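PDB 2NVO: RNA-binding protein RO60 from Deinococcus radiodurans, which binds several small RNAs that accumulate during recovery from ultraviolet irradiation and contributes to the resistance of the bacterium to such irradiation. Local coordinates for residues A[74-79]-A[107-112]; A[164-169]-A[198-203]. All coordinates share one frame; numbering follows the deposited sequence.

Contact 1: A[74-79]-A[107-112]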
loop_
_atom_site.group_PDB
_atom_site.type_symbol
_atom_site.label_atom_id
_atom_site.label_comp_id
_atom_site.label_asym_id
_atom_site.label_seq_id
_atom_site.Cartn_x
_atom_site.Cartn_y
_atom_site.Cartn_z
ATOM N N GLU A 74 -20.633 -15.865 -9.571
ATOM C CA GLU A 74 -22.004 -15.724 -10.049
ATOM C C GLU A 74 -22.191 -14.466 -10.887
ATOM O O GLU A 74 -22.903 -14.475 -11.886
ATOM C CB GLU A 74 -22.957 -15.709 -8.855
ATOM C CG GLU A 74 -24.195 -14.837 -9.029
ATOM C CD GLU A 74 -24.621 -14.188 -7.715
ATOM O OE1 GLU A 74 -24.076 -13.112 -7.378
ATOM O OE2 GLU A 74 -25.497 -14.755 -7.021
ATOM N N LEU A 75 -21.542 -13.384 -10.481
ATOM C CA LEU A 75 -21.653 -12.134 -11.210
ATOM C C LEU A 75 -20.935 -12.205 -12.544
ATOM O O LEU A 75 -21.388 -11.631 -13.527
ATOM C CB LEU A 75 -21.096 -10.973 -10.393
ATOM C CG LEU A 75 -20.968 -9.681 -11.199
ATOM C CD1 LEU A 75 -22.351 -9.167 -11.597
ATOM C CD2 LEU A 75 -20.209 -8.629 -10.408
ATOM N N VAL A 76 -19.801 -12.896 -12.573
ATOM C CA VAL A 76 -19.028 -13.017 -13.799
ATOM C C VAL A 76 -19.797 -13.815 -14.845
ATOM O O VAL A 76 -19.712 -13.529 -16.037
ATOM C CB VAL A 76 -17.656 -13.668 -13.550
ATOM C CG1 VAL A 76 -17.018 -14.090 -14.868
ATOM C CG2 VAL A 76 -16.747 -12.704 -12.799
ATOM N N GLN A 77 -20.551 -14.811 -14.395
ATOM C CA GLN A 77 -21.393 -15.589 -15.295
ATOM C C GLN A 77 -22.576 -14.759 -15.768
ATOM O O GLN A 77 -22.848 -14.668 -16.967
ATOM C CB GLN A 77 -21.899 -16.853 -14.601
ATOM C CG GLN A 77 -20.810 -17.847 -14.287
ATOM C CD GLN A 77 -20.033 -18.254 -15.523
ATOM O OE1 GLN A 77 -20.601 -18.770 -16.489
ATOM N NE2 GLN A 77 -18.724 -18.029 -15.499
ATOM N N ARG A 78 -23.258 -14.141 -14.807
ATOM C CA ARG A 78 -24.470 -13.371 -15.058
ATOM C C ARG A 78 -24.230 -12.178 -15.983
ATOM O O ARG A 78 -24.956 -11.988 -16.958
ATOM C CB ARG A 78 -25.070 -12.898 -13.733
ATOM C CG ARG A 78 -26.571 -12.691 -13.780
ATOM C CD ARG A 78 -27.083 -12.012 -12.523
ATOM N NE ARG A 78 -26.309 -12.374 -11.338
ATOM C CZ ARG A 78 -25.642 -11.501 -10.593
ATOM N NH1 ARG A 78 -24.961 -11.912 -9.534
ATOM N NH2 ARG A 78 -25.662 -10.211 -10.902
ATOM N N ASP A 79 -23.208 -11.383 -15.679
ATOM C CA ASP A 79 -22.901 -10.186 -16.465
ATOM C C ASP A 79 -21.394 -9.894 -16.485
ATOM O O ASP A 79 -20.917 -8.964 -15.827
ATOM C CB ASP A 79 -23.685 -8.982 -15.925
ATOM C CG ASP A 79 -23.559 -7.742 -16.809
ATOM O OD1 ASP A 79 -22.728 -7.733 -17.747
ATOM O OD2 ASP A 79 -24.296 -6.763 -16.556
ATOM N N ALA A 107 -8.948 -12.603 -14.670
ATOM C CA ALA A 107 -8.763 -14.000 -15.014
ATOM C C ALA A 107 -10.094 -14.728 -15.126
ATOM O O ALA A 107 -10.306 -15.478 -16.079
ATOM C CB ALA A 107 -7.852 -14.698 -14.003
ATOM N N LEU A 108 -10.987 -14.517 -14.161
ATOM C CA LEU A 108 -12.276 -15.212 -14.146
ATOM C C LEU A 108 -13.086 -14.908 -15.405
ATOM O O LEU A 108 -13.631 -15.809 -16.041
ATOM C CB LEU A 108 -13.104 -14.843 -12.907
ATOM C CG LEU A 108 -12.675 -15.367 -11.539
ATOM C CD1 LEU A 108 -13.407 -14.622 -10.418
ATOM C CD2 LEU A 108 -12.921 -16.869 -11.441
ATOM N N ILE A 109 -13.177 -13.629 -15.743
ATOM C CA ILE A 109 -13.873 -13.211 -16.948
ATOM C C ILE A 109 -13.194 -13.812 -18.185
ATOM O O ILE A 109 -13.822 -14.522 -18.973
ATOM C CB ILE A 109 -13.909 -11.679 -17.068
ATOM C CG1 ILE A 109 -14.549 -11.050 -15.827
ATOM C CG2 ILE A 109 -14.660 -11.263 -18.338
ATOM C CD1 ILE A 109 -14.446 -9.526 -15.802
ATOM N N ALA A 110 -11.902 -13.546 -18.328
ATOM C CA ALA A 110 -11.137 -14.006 -19.477
ATOM C C ALA A 110 -11.236 -15.512 -19.680
ATOM O O ALA A 110 -11.301 -15.983 -20.817
ATOM C CB ALA A 110 -9.671 -13.582 -19.354
ATOM N N LYS A 111 -11.260 -16.264 -18.583
ATOM C CA LYS A 111 -11.179 -17.719 -18.668
ATOM C C LYS A 111 -12.530 -18.416 -18.621
ATOM O O LYS A 111 -12.678 -19.495 -19.177
ATOM C CB LYS A 111 -10.285 -18.292 -17.566
ATOM C CG LYS A 111 -8.840 -17.820 -17.602
ATOM C CD LYS A 111 -8.087 -18.327 -18.815
ATOM C CE LYS A 111 -7.999 -19.846 -18.833
ATOM N NZ LYS A 111 -6.939 -20.340 -19.760
ATOM N N THR A 112 -13.511 -17.820 -17.953
ATOM C CA THR A 112 -14.759 -18.535 -17.705
ATOM C C THR A 112 -16.051 -17.779 -18.028
ATOM O O THR A 112 -17.144 -18.291 -17.778
ATOM C CB THR A 112 -14.835 -19.064 -16.255
ATOM O OG1 THR A 112 -15.126 -17.987 -15.356
ATOM C CG2 THR A 112 -13.526 -19.739 -15.859
HETATM O O HOH W 1 -17.300 -17.320 -12.820
#
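V76 supplies the apolar part of this helix-helix contact, pointing from helix 70-78 at the last turns of helix 100-112. With CG1 anti to the backbone N (chi1 166°), V76 sets that methyl 3.9 Å from I109 CA, against the backbone of the facing helix. Both V76 methyls also meet I109 CG1, the two side chains crossing obliquely, while V76 CG2 lies 4.2 Å from L108 CB. The polar part belongs to Q77 and T112. The Q77 side chain is bent at chi2 (-56°, which places CD), and its NE2 donates to T112 O at 2.8 Å in a nearly straight bond. The acceptor lies close to the Q77 amide plane, whereas NE2 sits well above the carbonyl plane of T112. A water accepts from Q77 NE2 and is held weakly by T112 OG1. That hydroxyl donates to L108 O at 2.7 Å, reaching it from the face opposite to T112 N, so the carbonyl is gripped by two donors. I109 also packs on helix 80-93, which separates the two helices in the chain. A buried valine flanked by an exposed glutamine thus joins helices 70-78 and 100-112 of the TROVE domain, the side-chain amide satisfying the backbone carbonyl of T112.

Contact 2: A[164-169]-A[198-203]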
loop_
_atom_site.group_PDB
_atom_site.type_symbol
_atom_site.label_atom_id
_atom_site.label_comp_id
_atom_site.label_asym_id
_atom_site.label_seq_id
_atom_site.Cartn_x
_atom_site.Cartn_y
_atom_site.Cartn_z
ATOM N N ALA A 164 4.549 -4.435 -25.416
ATOM C CA ALA A 164 5.515 -3.786 -24.533
ATOM C C ALA A 164 6.768 -3.329 -25.277
ATOM O O ALA A 164 7.336 -4.087 -26.066
ATOM C CB ALA A 164 5.901 -4.735 -23.390
ATOM N N ASP A 165 7.222 -2.109 -24.997
ATOM C CA ASP A 165 8.409 -1.579 -25.671
ATOM C C ASP A 165 9.702 -2.231 -25.176
ATOM O O ASP A 165 9.727 -2.883 -24.130
ATOM C CB ASP A 165 8.456 -0.036 -25.621
ATOM C CG ASP A 165 9.305 0.517 -24.469
ATOM O OD1 ASP A 165 9.335 -0.078 -23.371
ATOM O OD2 ASP A 165 9.932 1.584 -24.669
ATOM N N VAL A 166 10.771 -2.064 -25.947
ATOM C CA VAL A 166 12.029 -2.750 -25.683
ATOM C C VAL A 166 12.589 -2.426 -24.282
ATOM O O VAL A 166 13.342 -3.218 -23.701
ATOM C CB VAL A 166 13.067 -2.447 -26.795
ATOM C CG1 VAL A 166 13.362 -0.944 -26.869
ATOM C CG2 VAL A 166 14.344 -3.257 -26.592
ATOM N N ASP A 167 12.201 -1.278 -23.734
ATOM C CA ASP A 167 12.665 -0.870 -22.408
ATOM C C ASP A 167 11.894 -1.582 -21.292
ATOM O O ASP A 167 12.484 -2.013 -20.299
ATOM C CB ASP A 167 12.579 0.649 -22.253
ATOM C CG ASP A 167 13.350 1.389 -23.343
ATOM O OD1 ASP A 167 14.543 1.084 -23.557
ATOM O OD2 ASP A 167 12.754 2.270 -23.992
ATOM N N LYS A 168 10.580 -1.711 -21.454
ATOM C CA LYS A 168 9.784 -2.458 -20.486
ATOM C C LYS A 168 10.131 -3.942 -20.536
ATOM O O LYS A 168 10.165 -4.620 -19.504
ATOM C CB LYS A 168 8.286 -2.275 -20.717
ATOM C CG LYS A 168 7.459 -3.283 -19.927
ATOM C CD LYS A 168 5.975 -3.251 -20.269
ATOM C CE LYS A 168 5.204 -2.312 -19.359
ATOM N NZ LYS A 168 3.742 -2.600 -19.398
ATOM N N LEU A 169 10.395 -4.450 -21.735
ATOM C CA LEU A 169 10.745 -5.855 -21.870
ATOM C C LEU A 169 12.066 -6.151 -21.174
ATOM O O LEU A 169 12.194 -7.162 -20.470
ATOM C CB LEU A 169 10.811 -6.273 -23.340
ATOM C CG LEU A 169 9.472 -6.470 -24.052
ATOM C CD1 LEU A 169 9.701 -7.115 -25.417
ATOM C CD2 LEU A 169 8.505 -7.308 -23.210
ATOM N N ALA A 198 13.363 -6.427 -34.488
ATOM C CA ALA A 198 14.351 -7.424 -34.097
ATOM C C ALA A 198 14.849 -7.235 -32.666
ATOM O O ALA A 198 15.219 -8.206 -32.007
ATOM C CB ALA A 198 15.518 -7.420 -35.066
ATOM N N ALA A 199 14.872 -5.987 -32.207
ATOM C CA ALA A 199 15.338 -5.672 -30.860
ATOM C C ALA A 199 14.464 -6.380 -29.830
ATOM O O ALA A 199 14.956 -7.123 -28.979
ATOM C CB ALA A 199 15.329 -4.169 -30.626
ATOM N N ARG A 200 13.160 -6.162 -29.925
ATOM C CA ARG A 200 12.235 -6.771 -28.989
ATOM C C ARG A 200 12.209 -8.292 -29.081
ATOM O O ARG A 200 12.103 -8.967 -28.057
ATOM C CB ARG A 200 10.842 -6.180 -29.140
ATOM C CG ARG A 200 10.732 -4.804 -28.518
ATOM C CD ARG A 200 9.292 -4.392 -28.416
ATOM N NE ARG A 200 8.632 -4.463 -29.714
ATOM C CZ ARG A 200 7.330 -4.286 -29.894
ATOM N NH1 ARG A 200 6.550 -4.020 -28.854
ATOM N NH2 ARG A 200 6.808 -4.368 -31.111
ATOM N N ASN A 201 12.320 -8.828 -30.295
ATOM C CA ASN A 201 12.385 -10.276 -30.475
ATOM C C ASN A 201 13.642 -10.835 -29.824
ATOM O O ASN A 201 13.656 -11.963 -29.333
ATOM C CB ASN A 201 12.359 -10.648 -31.961
ATOM C CG ASN A 201 10.971 -10.542 -32.564
ATOM O OD1 ASN A 201 9.970 -10.617 -31.856
ATOM N ND2 ASN A 201 10.905 -10.369 -33.881
ATOM N N ALA A 202 14.699 -10.028 -29.846
ATOM C CA ALA A 202 15.973 -10.395 -29.252
ATOM C C ALA A 202 15.862 -10.504 -27.729
ATOM O O ALA A 202 16.429 -11.422 -27.126
ATOM C CB ALA A 202 17.052 -9.389 -29.647
ATOM N N VAL A 203 15.127 -9.580 -27.111
ATOM C CA VAL A 203 14.961 -9.612 -25.660
ATOM C C VAL A 203 14.002 -10.714 -25.245
ATOM O O VAL A 203 14.128 -11.283 -24.158
ATOM C CB VAL A 203 14.486 -8.262 -25.070
ATOM C CG1 VAL A 203 13.091 -7.935 -25.531
ATOM C CG2 VAL A 203 14.512 -8.312 -23.544
#
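R200 NH1 donates to A164 O at 2.9 Å, reaching across from helix 198-209 to the residue just before the N-cap of helix 166-175. The bond is nearly straight and the oxygen lies in the guanidinium plane, at its edge, although NH1 stands 62° out of the carbonyl plane of A164. The aliphatic part of R200 packs on V166, CG being 3.7 Å from both V166 CA and V166 CB. L169 CD1 touches R200 CG from the next turn, the two side chains crossing at about a right angle. Packing is tightest where L169 CD1 meets V203 CG1 at 3.5 Å, closer than usual for two carbons. V166 CG2 also reaches A199 CB. In the next shell, the R200 guanidinium forms salt bridges through NE to D197 and through NH2 to D196, which help fix its rotation. D165 caps the opposing helix, its OD1 accepting from K168 N at 2.8 Å and weakly from D167 N. The N-terminal turns of two helices meet within the region that probably binds RNA. Helix 219-229 lies beside both, with V166 touching A219 and V203 touching I223, while the hairpin of strands 178-179 and 182-183 and helix 184-191 lie between helices 166-175 and 198-209 in the chain.

In the fold
Both contacts join helices of the TROVE horseshoe and follow one another along the chain; their centres are 32 Å apart, the nearest atoms about 17 Å, and they share no helix. Contact 1 is the more buried, yet it covers less surface (192 Å² against 301 Å²), and it uses the C-terminal turns of its helices. Contact 2 is partly buried and uses N-terminal turns. In each, one side chain donates to a backbone carbonyl beside aliphatic packing, but the donor is a neutral amide in contact 1 and, in contact 2, a guanidinium tied to two aspartates. Contact 2 alone falls in the inferred RNA-binding region, and both lie away from the calcium site.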